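Side-chain contacts in immunoglobulin-like protein (Pseudomonas aeruginosa, PDB 3N6Y), which is of unknown function but, as an immunoglobulin-like protein of the E-set clan with a signal sequence, probably acts outside the cytoplasm: residues Q92-V95 and T100-M103; Y14-S19 and E43-L48. All coordinates share one frame; numbering follows the deposited sequence. Where two conformers were deposited one is given.

Interaction 1: residues Q92-V95 and T100-M103; sequences QKLV and TDVM
Gln92 reaches across to Asp101 and Val102 through its side-chain amide. With CG anti to the backbone N (chi1 175°) and the chain extended beyond it, the amide is delivered to the start of strand 101-106. NE2 of Gln92 lies 3.0 Å from Asp101 OD2, and the amide and carboxylate planes are only 7° apart, so the two flat groups meet nearly coplanar. Gln92 was modelled in two conformers, and this meeting belongs to the one described here.

Two waters link the segments. The first molecule donates both to Gln92 OE1 and to the backbone O of Val102, each at 2.8 Å, and so spans a gap in which Gln92 OE1 and Val102 O are 3.6 Å apart. Two carbonyl oxygens that could not bond each other directly are thereby joined. A second molecule accepts from Val95 N at 3.0 Å and donates to Asp101 OD2, although the separation on the carboxylate side is unusually short and best treated with caution. OD2 thus has an amide nitrogen and a water near it, while OD1 forms a salt bridge with Lys61 NZ, and the same ammonium group hydrogen-bonds Val95 O.

Leu94 adds only a marginal contact, its CD2 methyl lying 4.4 Å from the carboxylate oxygen Asp101 OD2. The leucine is buried mainly by other parts of the chain, among them Leu58, Leu68 and Gln124.

The contact bridges the mouth of the connection between two sheets. Gln92 ends strand 84-92 and is paired through its backbone with Leu68, at the start of strand 68-74, whereas Asp101 opens strand 101-106, which runs antiparallel to strand 51-59 and is bonded there to Tyr56.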
ATOM      1  N   GLN A  92      -4.645   4.607  -8.531  1.00 19.53           N
ATOM      2  CA  GLN A  92      -3.734   5.740  -8.353  0.50 20.02           C
ATOM      3  C   GLN A  92      -3.085   6.110  -9.683  1.00 19.37           C
ATOM      4  O   GLN A  92      -2.289   5.328 -10.224  1.00 18.82           O
ATOM      5  CB  GLN A  92      -2.635   5.384  -7.331  0.50 21.07           C
ATOM      6  CG  GLN A  92      -1.536   6.462  -7.131  0.50 22.32           C
ATOM      7  CD  GLN A  92      -0.359   5.980  -6.238  0.50 22.95           C
ATOM      8  OE1 GLN A  92      -0.578   5.356  -5.205  0.50 28.76           O
ATOM      9  NE2 GLN A  92       0.885   6.277  -6.644  0.50 23.59           N
ATOM     10  N   LYS A  93      -3.391   7.300 -10.202  1.00 20.23           N
ATOM     11  CA  LYS A  93      -2.697   7.779 -11.421  1.00 21.40           C
ATOM     12  C   LYS A  93      -1.198   7.957 -11.121  1.00 19.41           C
ATOM     13  O   LYS A  93      -0.820   8.510 -10.109  1.00 19.77           O
ATOM     14  CB  LYS A  93      -3.294   9.103 -11.904  1.00 24.62           C
ATOM     15  CG  LYS A  93      -2.581   9.732 -13.121  1.00 29.31           C
ATOM     16  CD  LYS A  93      -3.547  10.629 -13.925  1.00 32.61           C
ATOM     17  CE  LYS A  93      -2.854  11.543 -14.942  1.00 35.88           C
ATOM     18  NZ  LYS A  93      -1.901  10.862 -15.882  1.00 38.85           N
ATOM     19  N   LEU A  94      -0.359   7.459 -12.028  1.00 16.87           N
ATOM     20  CA  LEU A  94       1.064   7.652 -11.927  1.00 16.47           C
ATOM     21  C   LEU A  94       1.447   9.119 -12.140  1.00 16.04           C
ATOM     22  O   LEU A  94       0.961   9.784 -13.028  1.00 17.44           O
ATOM     23  CB  LEU A  94       1.762   6.773 -12.971  1.00 16.82           C
ATOM     24  CG  LEU A  94       1.691   5.260 -12.673  1.00 17.22           C
ATOM     25  CD1 LEU A  94       2.112   4.522 -13.940  1.00 18.04           C
ATOM     26  CD2 LEU A  94       2.554   4.877 -11.468  1.00 17.21           C
ATOM     27  N   VAL A  95       2.329   9.618 -11.293  1.00 15.76           N
ATOM     28  CA  VAL A  95       2.830  10.993 -11.391  1.00 15.70           C
ATOM     29  C   VAL A  95       4.303  10.920 -11.714  1.00 15.32           C
ATOM     30  O   VAL A  95       5.093  10.572 -10.861  1.00 15.46           O
ATOM     31  CB  VAL A  95       2.613  11.737 -10.058  1.00 16.30           C
ATOM     32  CG1 VAL A  95       3.261  13.063 -10.060  1.00 16.53           C
ATOM     33  CG2 VAL A  95       1.095  11.824  -9.754  1.00 15.78           C
ATOM     34  N   THR A 100       8.889   8.927  -5.001  1.00 18.24           N
ATOM     35  CA  THR A 100       8.455   7.690  -4.393  1.00 18.16           C
ATOM     36  C   THR A 100       6.947   7.547  -4.547  1.00 17.33           C
ATOM     37  O   THR A 100       6.204   8.515  -4.676  1.00 18.63           O
ATOM     38  CB  THR A 100       8.798   7.600  -2.898  1.00 19.53           C
ATOM     39  OG1 THR A 100       8.182   8.676  -2.200  1.00 21.23           O
ATOM     40  CG2 THR A 100      10.303   7.680  -2.681  1.00 21.37           C
ATOM     41  N   ASP A 101       6.523   6.294  -4.490  1.00 16.84           N
ATOM     42  CA  ASP A 101       5.124   5.907  -4.496  1.00 16.02           C
ATOM     43  C   ASP A 101       4.884   5.066  -3.233  1.00 15.87           C
ATOM     44  O   ASP A 101       5.790   4.444  -2.748  1.00 15.35           O
ATOM     45  CB  ASP A 101       4.838   5.070  -5.746  1.00 16.70           C
ATOM     46  CG  ASP A 101       4.837   5.901  -7.023  1.00 17.73           C
ATOM     47  OD1 ASP A 101       5.930   6.172  -7.557  1.00 18.43           O
ATOM     48  OD2 ASP A 101       3.726   6.300  -7.447  1.00 19.13           O
ATOM     49  N   VAL A 102       3.705   5.177  -2.661  1.00 15.56           N
ATOM     50  CA  VAL A 102       3.350   4.571  -1.385  1.00 14.93           C
ATOM     51  C   VAL A 102       2.051   3.819  -1.525  1.00 14.30           C
ATOM     52  O   VAL A 102       1.126   4.235  -2.224  1.00 14.68           O
ATOM     53  CB  VAL A 102       3.177   5.641  -0.315  1.00 16.35           C
ATOM     54  CG1 VAL A 102       2.622   5.062   1.014  1.00 17.71           C
ATOM     55  CG2 VAL A 102       4.498   6.381  -0.062  1.00 16.95           C
HETATM   56  N   MSE A 103       2.004   2.686  -0.865  1.00 14.11           N
HETATM   57  CA  MSE A 103       0.759   1.939  -0.649  1.00 13.83           C
HETATM   58  C   MSE A 103       0.682   1.647   0.847  1.00 13.43           C
HETATM   59  O   MSE A 103       1.407   0.798   1.367  1.00 14.84           O
HETATM   60  CB  MSE A 103       0.696   0.634  -1.444  1.00 14.31           C
HETATM   61  CG  MSE A 103      -0.594  -0.082  -1.175  1.00 13.67           C
HETATM   62 SE   MSE A 103      -0.653  -1.730  -2.234  1.00 12.67          SE
HETATM   63  CE  MSE A 103      -2.379  -2.331  -1.518  1.00 14.63           C
TER
HETATM   64  O   HOH W   1       1.443   3.434  -4.938  1.00 20.58           O
HETATM   65  O   HOH W   2       3.434   8.398  -8.826  1.00 18.46           O

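Interaction 2: residues Y14-S19 and E43-L48; sequences YGVFES and EVPAKL
One methyl group, Val16 CG2, carries the whole of its residue's approach to segment 43-48. The CA-CB bond of Val16 points toward that segment, and with CG1 anti to the backbone N (chi1 172°) the second branch is left anti to the carbonyl carbon, extending toward Val44 and Pro45. CG1 is turned elsewhere.

Against Val44 the meeting is methyl to methyl: Val16 CG2 stands 4.3 Å from Val44 CG2, so each valine offers the same branch. Val44 does not face its partner squarely; its CA-CB bond runs across the direction of approach, and the residue is buried beside Phe52, Phe134 and Val136. Pro45 presents only the ring corner next to its nitrogen, Pro45 CD lying 4.2 Å from Val16 CG2, while the rest of the ring passes by. The carbonyl O of Glu43, 4.4 Å from Val16 CG2, is a third neighbour, so that this methyl sits over the triangle formed by Val44 CG2, Pro45 CD and Glu43 O. These separations are those of loose van der Waals contact, and no hydrogen bond joins the two segments.

The backbones accordingly do not pair here, although the CA atoms of Val16 and Val44 are 6.9 Å apart. Val16 bonds instead to Gln39 of strand 38-40, and Val44 to Asp135 of strand 127-136. The chain turns a corner at Gly15, whose phi of 139° would crowd a CB against the carbonyl O of Tyr14; just beyond the contact it bends again, in an inverse gamma turn centred on Ala46. The contact thus joins the two-stranded sheet of 16-17 and 38-40 to the edge strand 43-44 of the mixed sheet, a side-chain link between sheets in a chain whose all-beta build is consistent with its immunoglobulin-like, E-set assignment.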
ATOM      1  N   TYR A  14       9.301  -1.590   3.541  1.00 17.28           N
ATOM      2  CA  TYR A  14       8.033  -2.089   4.069  1.00 15.73           C
ATOM      3  C   TYR A  14       8.037  -2.067   5.586  1.00 15.81           C
ATOM      4  O   TYR A  14       9.096  -2.270   6.214  1.00 16.25           O
ATOM      5  CB  TYR A  14       7.736  -3.495   3.562  1.00 15.98           C
ATOM      6  CG  TYR A  14       8.671  -4.507   4.075  1.00 16.70           C
ATOM      7  CD1 TYR A  14       8.425  -5.141   5.305  1.00 16.55           C
ATOM      8  CD2 TYR A  14       9.856  -4.812   3.396  1.00 17.69           C
ATOM      9  CE1 TYR A  14       9.274  -6.064   5.801  1.00 18.20           C
ATOM     10  CE2 TYR A  14      10.733  -5.740   3.891  1.00 19.05           C
ATOM     11  CZ  TYR A  14      10.450  -6.364   5.091  1.00 18.95           C
ATOM     12  OH  TYR A  14      11.359  -7.278   5.533  1.00 20.76           O
ATOM     13  N   GLY A  15       6.857  -1.891   6.169  1.00 14.56           N
ATOM     14  CA  GLY A  15       6.706  -1.845   7.611  1.00 14.75           C
ATOM     15  C   GLY A  15       5.762  -0.811   8.157  1.00 14.07           C
ATOM     16  O   GLY A  15       4.771  -0.480   7.510  1.00 13.12           O
ATOM     17  N   VAL A  16       6.061  -0.329   9.358  1.00 14.90           N
ATOM     18  CA  VAL A  16       5.255   0.607  10.097  1.00 15.91           C
ATOM     19  C   VAL A  16       5.819   2.015   9.874  1.00 17.02           C
ATOM     20  O   VAL A  16       7.021   2.258  10.113  1.00 18.60           O
ATOM     21  CB  VAL A  16       5.167   0.255  11.612  1.00 16.96           C
ATOM     22  CG1 VAL A  16       4.453   1.399  12.387  1.00 17.23           C
ATOM     23  CG2 VAL A  16       4.441  -1.081  11.830  1.00 16.40           C
ATOM     24  N   PHE A  17       4.942   2.914   9.436  1.00 16.95           N
ATOM     25  CA  PHE A  17       5.260   4.332   9.150  1.00 18.72           C
ATOM     26  C   PHE A  17       5.277   5.083  10.446  1.00 20.91           C
ATOM     27  O   PHE A  17       4.363   4.958  11.268  1.00 22.15           O
ATOM     28  CB  PHE A  17       4.245   4.967   8.210  1.00 18.53           C
ATOM     29  CG  PHE A  17       4.393   4.539   6.767  1.00 17.69           C
ATOM     30  CD1 PHE A  17       4.176   3.225   6.379  1.00 17.57           C
ATOM     31  CD2 PHE A  17       4.705   5.469   5.779  1.00 19.48           C
ATOM     32  CE1 PHE A  17       4.286   2.838   5.026  1.00 17.44           C
ATOM     33  CE2 PHE A  17       4.825   5.090   4.442  1.00 18.72           C
ATOM     34  CZ  PHE A  17       4.611   3.773   4.065  1.00 17.99           C
ATOM     35  N   GLU A  18       6.320   5.877  10.646  1.00 32.38           N
ATOM     36  CA  GLU A  18       6.469   6.598  11.905  1.00 34.85           C
ATOM     37  C   GLU A  18       6.136   8.052  11.686  1.00 39.74           C
ATOM     38  O   GLU A  18       6.548   8.642  10.699  1.00 40.63           O
ATOM     39  CB  GLU A  18       7.897   6.446  12.440  1.00 34.58           C
ATOM     40  CG  GLU A  18       8.314   5.009  12.698  1.00 33.32           C
ATOM     41  CD  GLU A  18       9.674   4.910  13.398  1.00 37.60           C
ATOM     42  OE1 GLU A  18      10.558   5.729  13.085  1.00 40.03           O
ATOM     43  OE2 GLU A  18       9.848   4.006  14.238  1.00 38.77           O
ATOM     44  N   SER A  19       5.345   8.618  12.583  1.00 47.50           N
ATOM     45  CA  SER A  19       5.008  10.022  12.498  1.00 55.77           C
ATOM     46  C   SER A  19       5.439  10.676  13.794  1.00 65.19           C
ATOM     47  O   SER A  19       5.585   9.997  14.811  1.00 66.93           O
ATOM     48  CB  SER A  19       3.502  10.204  12.270  1.00 62.23           C
ATOM     49  OG  SER A  19       2.744   9.651  13.336  1.00 66.32           O
ATOM     50  N   GLU A  43       5.278  -7.395  11.145  1.00 18.27           N
ATOM     51  CA  GLU A  43       4.471  -7.535  12.355  1.00 19.09           C
ATOM     52  C   GLU A  43       3.942  -6.166  12.762  1.00 18.39           C
ATOM     53  O   GLU A  43       4.683  -5.259  13.100  1.00 19.25           O
ATOM     54  CB  GLU A  43       5.289  -8.182  13.476  1.00 21.26           C
ATOM     55  CG  GLU A  43       5.712  -9.601  13.186  1.00 23.57           C
ATOM     56  CD  GLU A  43       4.544 -10.585  13.221  1.00 25.60           C
ATOM     57  OE1 GLU A  43       3.530 -10.327  13.935  1.00 28.13           O
ATOM     58  OE2 GLU A  43       4.638 -11.631  12.541  1.00 31.38           O
ATOM     59  N   VAL A  44       2.631  -6.025  12.688  1.00 16.58           N
ATOM     60  CA  VAL A  44       1.954  -4.749  12.851  1.00 16.41           C
ATOM     61  C   VAL A  44       1.039  -4.767  14.074  1.00 16.53           C
ATOM     62  O   VAL A  44       0.179  -5.634  14.165  1.00 16.88           O
ATOM     63  CB  VAL A  44       1.159  -4.465  11.590  1.00 16.29           C
ATOM     64  CG1 VAL A  44       0.315  -3.196  11.733  1.00 15.68           C
ATOM     65  CG2 VAL A  44       2.091  -4.342  10.358  1.00 16.16           C
ATOM     66  N   PRO A  45       1.182  -3.786  14.988  1.00 17.40           N
ATOM     67  CA  PRO A  45       0.263  -3.746  16.151  1.00 18.87           C
ATOM     68  C   PRO A  45      -1.185  -3.466  15.796  1.00 17.95           C
ATOM     69  O   PRO A  45      -1.462  -2.552  15.003  1.00 19.71           O
ATOM     70  CB  PRO A  45       0.792  -2.579  17.004  1.00 19.89           C
ATOM     71  CG  PRO A  45       2.054  -2.179  16.445  1.00 20.86           C
ATOM     72  CD  PRO A  45       2.154  -2.691  15.017  1.00 19.07           C
ATOM     73  N   ALA A  46      -2.093  -4.193  16.444  1.00 18.81           N
ATOM     74  CA  ALA A  46      -3.528  -4.022  16.267  1.00 17.91           C
ATOM     75  C   ALA A  46      -3.946  -2.875  17.163  1.00 18.46           C
ATOM     76  O   ALA A  46      -4.634  -3.060  18.190  1.00 19.56           O
ATOM     77  CB  ALA A  46      -4.280  -5.296  16.622  1.00 20.70           C
ATOM     78  N   LYS A  47      -3.494  -1.694  16.790  1.00 19.24           N
ATOM     79  CA  LYS A  47      -3.731  -0.466  17.572  1.00 19.28           C
ATOM     80  C   LYS A  47      -4.127   0.696  16.677  1.00 18.22           C
ATOM     81  O   LYS A  47      -3.513   0.938  15.644  1.00 17.66           O
ATOM     82  CB  LYS A  47      -2.471  -0.125  18.367  1.00 21.78           C
ATOM     83  CG  LYS A  47      -2.146  -1.200  19.407  1.00 23.18           C
ATOM     84  CD  LYS A  47      -0.836  -1.002  20.203  1.00 26.65           C
ATOM     85  CE  LYS A  47      -1.069  -0.230  21.479  1.00 28.76           C
ATOM     86  NZ  LYS A  47       0.199  -0.065  22.262  1.00 28.06           N
ATOM     87  N   LEU A  48      -5.164   1.433  17.078  1.00 18.04           N
ATOM     88  CA  LEU A  48      -5.566   2.661  16.375  1.00 18.16           C
ATOM     89  C   LEU A  48      -4.385   3.597  16.163  1.00 18.17           C
ATOM     90  O   LEU A  48      -3.576   3.810  17.077  1.00 19.07           O
ATOM     91  CB  LEU A  48      -6.651   3.421  17.180  1.00 20.74           C
ATOM     92  CG  LEU A  48      -8.126   3.126  17.025  1.00 23.20           C
ATOM     93  CD1 LEU A  48      -8.896   4.100  17.910  1.00 25.40           C
ATOM     94  CD2 LEU A  48      -8.613   3.208  15.551  1.00 21.90           C
TER

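From the N terminus, the chain first enters interaction 2 at residues 14-19, and returns to it at 43-48 after an excursion that contains strand 38-40 and the unmodelled residues 21-33. That long loop is closed before interaction 1 begins. Strands 51-59, 68-74 and 84-92 follow, and interaction 1 then closes a short link of four residues between 92-95 and 100-103. The contacts are therefore in series, neither nested nor crossed, with centres about 20 Å apart on opposite sides of the chain's centre. They nevertheless meet: Val102 CG1 packs 3.9 Å from Phe17 CZ, connecting strand 101-106 to the strand 16-17 region.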